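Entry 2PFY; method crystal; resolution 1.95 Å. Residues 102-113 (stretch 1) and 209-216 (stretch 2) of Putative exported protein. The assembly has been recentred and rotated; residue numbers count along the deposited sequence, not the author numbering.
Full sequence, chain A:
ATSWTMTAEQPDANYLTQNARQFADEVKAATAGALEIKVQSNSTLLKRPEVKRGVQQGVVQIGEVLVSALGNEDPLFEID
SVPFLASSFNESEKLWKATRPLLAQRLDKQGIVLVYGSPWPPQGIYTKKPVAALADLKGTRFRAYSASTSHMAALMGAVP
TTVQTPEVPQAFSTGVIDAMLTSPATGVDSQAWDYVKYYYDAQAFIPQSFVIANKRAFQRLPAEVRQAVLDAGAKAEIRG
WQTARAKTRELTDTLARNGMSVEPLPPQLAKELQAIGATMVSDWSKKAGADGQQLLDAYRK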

# COMPACT_ATOMS: atom_id res chain seq x y z
N LEU A 102 10.70 7.37 -11.47
CA LEU A 102 11.14 6.06 -11.93
C LEU A 102 10.00 5.09 -12.19
O LEU A 102 9.99 4.36 -13.20
N LEU A 103 9.02 5.06 -11.28
CA LEU A 103 7.83 4.23 -11.48
C LEU A 103 7.01 4.67 -12.69
O LEU A 103 6.46 3.85 -13.39
N ALA A 104 6.91 5.97 -12.90
CA ALA A 104 6.10 6.54 -13.97
C ALA A 104 6.72 6.15 -15.31
O ALA A 104 6.00 5.84 -16.29
N GLN A 105 8.05 6.14 -15.34
CA GLN A 105 8.76 5.73 -16.53
C GLN A 105 8.64 4.24 -16.78
O GLN A 105 8.33 3.84 -17.90
N ARG A 106 8.82 3.43 -15.73
CA ARG A 106 8.66 1.97 -15.87
C ARG A 106 7.24 1.60 -16.28
O ARG A 106 7.05 0.65 -17.05
N LEU A 107 6.25 2.32 -15.77
CA LEU A 107 4.86 2.05 -16.15
C LEU A 107 4.53 2.49 -17.59
O LEU A 107 3.82 1.80 -18.31
N ASP A 108 5.06 3.64 -17.99
CA ASP A 108 4.82 4.14 -19.35
C ASP A 108 5.28 3.11 -20.41
O ASP A 108 4.58 2.87 -21.39
N LYS A 109 6.43 2.48 -20.18
CA LYS A 109 6.95 1.44 -21.07
C LYS A 109 6.00 0.24 -21.14
O LYS A 109 6.06 -0.56 -22.07
N GLN A 110 5.09 0.13 -20.18
CA GLN A 110 4.14 -0.97 -20.15
C GLN A 110 2.74 -0.58 -20.63
O GLN A 110 1.80 -1.36 -20.46
N GLY A 111 2.59 0.62 -21.18
CA GLY A 111 1.26 1.08 -21.61
C GLY A 111 0.37 1.51 -20.44
O GLY A 111 -0.86 1.43 -20.52
N ILE A 112 1.01 1.99 -19.36
CA ILE A 112 0.29 2.47 -18.16
C ILE A 112 0.69 3.89 -17.74
O ILE A 112 1.86 4.20 -17.74
N VAL A 113 -0.29 4.71 -17.34
CA VAL A 113 -0.04 6.06 -16.85
C VAL A 113 -0.23 6.08 -15.32
O VAL A 113 -1.27 5.67 -14.82
N SER A 209 0.14 3.35 -2.14
CA SER A 209 -0.87 2.85 -3.05
C SER A 209 -0.88 3.80 -4.25
O SER A 209 -0.62 4.99 -4.10
N PHE A 210 -1.13 3.31 -5.45
CA PHE A 210 -1.30 4.27 -6.57
C PHE A 210 -2.46 3.99 -7.49
O PHE A 210 -3.06 2.91 -7.47
N VAL A 211 -2.79 5.01 -8.29
CA VAL A 211 -3.88 4.95 -9.23
C VAL A 211 -3.23 5.03 -10.61
O VAL A 211 -2.48 5.96 -10.91
N ILE A 212 -3.47 4.01 -11.41
CA ILE A 212 -2.76 3.85 -12.68
C ILE A 212 -3.83 3.71 -13.78
O ILE A 212 -4.85 3.06 -13.56
N ALA A 213 -3.58 4.29 -14.96
CA ALA A 213 -4.55 4.26 -16.05
C ALA A 213 -4.03 3.56 -17.31
O ALA A 213 -2.82 3.51 -17.54
N ASN A 214 -4.93 2.97 -18.08
CA ASN A 214 -4.58 2.38 -19.39
C ASN A 214 -4.16 3.55 -20.29
O ASN A 214 -4.94 4.46 -20.49
N LYS A 215 -2.92 3.51 -20.80
CA LYS A 215 -2.36 4.62 -21.59
C LYS A 215 -3.16 4.92 -22.86
O LYS A 215 -3.49 6.07 -23.10
N ARG A 216 -3.54 3.89 -23.61
CA ARG A 216 -4.38 4.05 -24.80
C ARG A 216 -5.74 4.70 -24.51
O ARG A 216 -6.14 5.65 -25.20

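The contact between these two stretches is a helix laid over a strand through an apolar layer, continued by a short antiparallel strand pairing and closed at its edge by a salt bridge. It illustrates a general principle of α/β packing: a helix turns back through a tight turn into a strand, so that one segment supplies both the side chains that cover a neighbouring strand and the backbone that pairs with it.

Helix 102-108 and strand 209-214 run in roughly the same direction, 28° apart, with axes 10.7 Å from each other at closest approach, a spacing that large apolar side chains must fill. L103 and L107, one helical turn apart, point toward the strand, and both adopt the m, t rotamer. F210, with chi1 in p, points back toward them. Its CE1 lies 3.7 Å from L107 CD1 and 4.2 Å from L103 CD1, both methyls approaching the ring obliquely. L107 also touches I212, whose CA-to-CB bond points sideways, L107 CD1 lying 3.7 Å from I212 CG2. V211, between F210 and I212, points away, in keeping with the usual alternation along a strand.

I212, with chi1 p and chi2 t, joins this layer to the strand pairing, for its CB lies 3.5 Å from I112 CG2. The CA-to-CB bond of I112 (m, t) points away overall, yet CG2, on its branched CB, still makes this contact. Beyond it, V113 and A213 form an antiparallel hydrogen-bonded pair: V113 N donates to A213 O at 2.8 Å, and A213 N to V113 O at 2.7 Å. Their side chains lie on the same face of the sheet, with V113 CB 4.4 Å from A213 CB. V113, with chi1 t, also places its CG2 3.9 Å from K215 CG.

K215 begins the helix that follows the strand and combines apolar and polar packing. All four of its chi angles are t, so the chain extends fully and carries NZ to D108 OD1, at 2.6 Å, in a hydrogen-bonded salt bridge. The CA-to-CB bond of D108 points sideways, but, with chi1 t, its carboxylate end comes nearer to K215. The backbone is tied as well, K215 N donating to G111 O at 2.9 Å. G111 closes a type I turn from D108 with a positive phi, a conformation that favours glycine. Its carbonyl also accepts from water 1, whose oxygen is 3.0 Å from G111 O; the same water accepts from R216 N at 3.2 Å, linking the turn to the new helix. N214, its CA-to-CB bond pointing away, instead caps that helix.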

# COMPACT_ATOMS: atom_id res chain seq x y z
CB LEU A 102 12.14 5.45 -10.93
CG LEU A 102 13.53 6.10 -10.94
CD1 LEU A 102 14.33 5.63 -9.72
CD2 LEU A 102 14.25 5.79 -12.25
CB LEU A 103 6.93 4.28 -10.23
CG LEU A 103 7.53 3.87 -8.86
CD1 LEU A 103 6.43 3.56 -7.85
CD2 LEU A 103 8.48 2.67 -8.95
CB ALA A 104 5.99 8.08 -13.79
CB GLN A 105 10.21 6.22 -16.50
CG GLN A 105 10.30 7.73 -16.79
CD GLN A 105 9.27 8.23 -17.86
OE1 GLN A 105 9.26 7.75 -19.02
NE2 GLN A 105 8.42 9.18 -17.46
CB ARG A 106 9.07 1.20 -14.60
CG ARG A 106 10.57 1.31 -14.20
CD ARG A 106 11.51 0.43 -15.08
NE ARG A 106 12.93 0.67 -14.77
CZ ARG A 106 13.70 -0.10 -13.99
NH1 ARG A 106 13.21 -1.19 -13.40
NH2 ARG A 106 14.96 0.23 -13.78
CB LEU A 107 3.89 2.72 -15.18
CG LEU A 107 3.81 2.12 -13.76
CD1 LEU A 107 3.01 3.09 -12.92
CD2 LEU A 107 3.21 0.70 -13.72
CB ASP A 108 5.51 5.50 -19.53
CG ASP A 108 5.39 6.04 -20.95
OD1 ASP A 108 4.32 6.55 -21.30
OD2 ASP A 108 6.39 5.96 -21.69
CB LYS A 109 8.34 0.98 -20.62
CG LYS A 109 9.46 1.97 -20.94
CD LYS A 109 10.64 1.83 -19.96
CE LYS A 109 11.31 3.21 -19.66
NZ LYS A 109 11.82 3.36 -18.22
CB GLN A 110 4.03 -1.55 -18.73
CG GLN A 110 5.28 -2.24 -18.26
CD GLN A 110 4.95 -3.47 -17.48
OE1 GLN A 110 4.38 -4.44 -18.00
NE2 GLN A 110 5.32 -3.46 -16.20
CB ILE A 112 0.54 1.52 -16.97
CG1 ILE A 112 -0.00 0.13 -17.27
CG2 ILE A 112 -0.06 2.10 -15.66
CD1 ILE A 112 0.54 -0.96 -16.34
CB VAL A 113 -1.05 7.09 -17.49
CG1 VAL A 113 -0.88 8.47 -16.91
CG2 VAL A 113 -0.91 7.11 -19.01
CB SER A 209 -2.17 2.84 -2.26
OG SER A 209 -3.23 3.34 -3.01
CB PHE A 210 0.03 4.59 -7.36
CG PHE A 210 0.69 3.41 -8.08
CD1 PHE A 210 1.97 3.57 -8.62
CD2 PHE A 210 0.08 2.13 -8.17
CE1 PHE A 210 2.65 2.50 -9.28
CE2 PHE A 210 0.73 1.07 -8.82
CZ PHE A 210 2.05 1.25 -9.37
CB VAL A 211 -4.90 6.07 -9.00
CG1 VAL A 211 -5.91 6.21 -10.21
CG2 VAL A 211 -5.67 5.79 -7.69
CB ILE A 212 -1.78 2.61 -12.65
CG1 ILE A 212 -2.48 1.34 -12.16
CG2 ILE A 212 -0.52 2.89 -11.78
CD1 ILE A 212 -1.71 0.02 -12.36
CB ALA A 213 -5.10 5.69 -16.38
CB ASN A 214 -5.79 1.65 -19.97
CG ASN A 214 -5.49 1.02 -21.34
OD1 ASN A 214 -5.58 1.67 -22.39
ND2 ASN A 214 -5.13 -0.26 -21.33
CB LYS A 215 -0.87 4.39 -21.91
CG LYS A 215 -0.17 5.61 -22.51
CD LYS A 215 1.28 5.24 -22.80
CE LYS A 215 2.03 6.34 -23.48
NZ LYS A 215 3.44 5.87 -23.66
CB ARG A 216 -4.56 2.71 -25.54
CG ARG A 216 -5.54 2.77 -26.72
CD ARG A 216 -5.18 1.85 -27.90
NE ARG A 216 -3.82 1.29 -27.80
CZ ARG A 216 -2.80 1.55 -28.62
NH1 ARG A 216 -2.96 2.38 -29.66
NH2 ARG A 216 -1.63 0.97 -28.41
O HOH W 1 -2.17 1.07 -23.15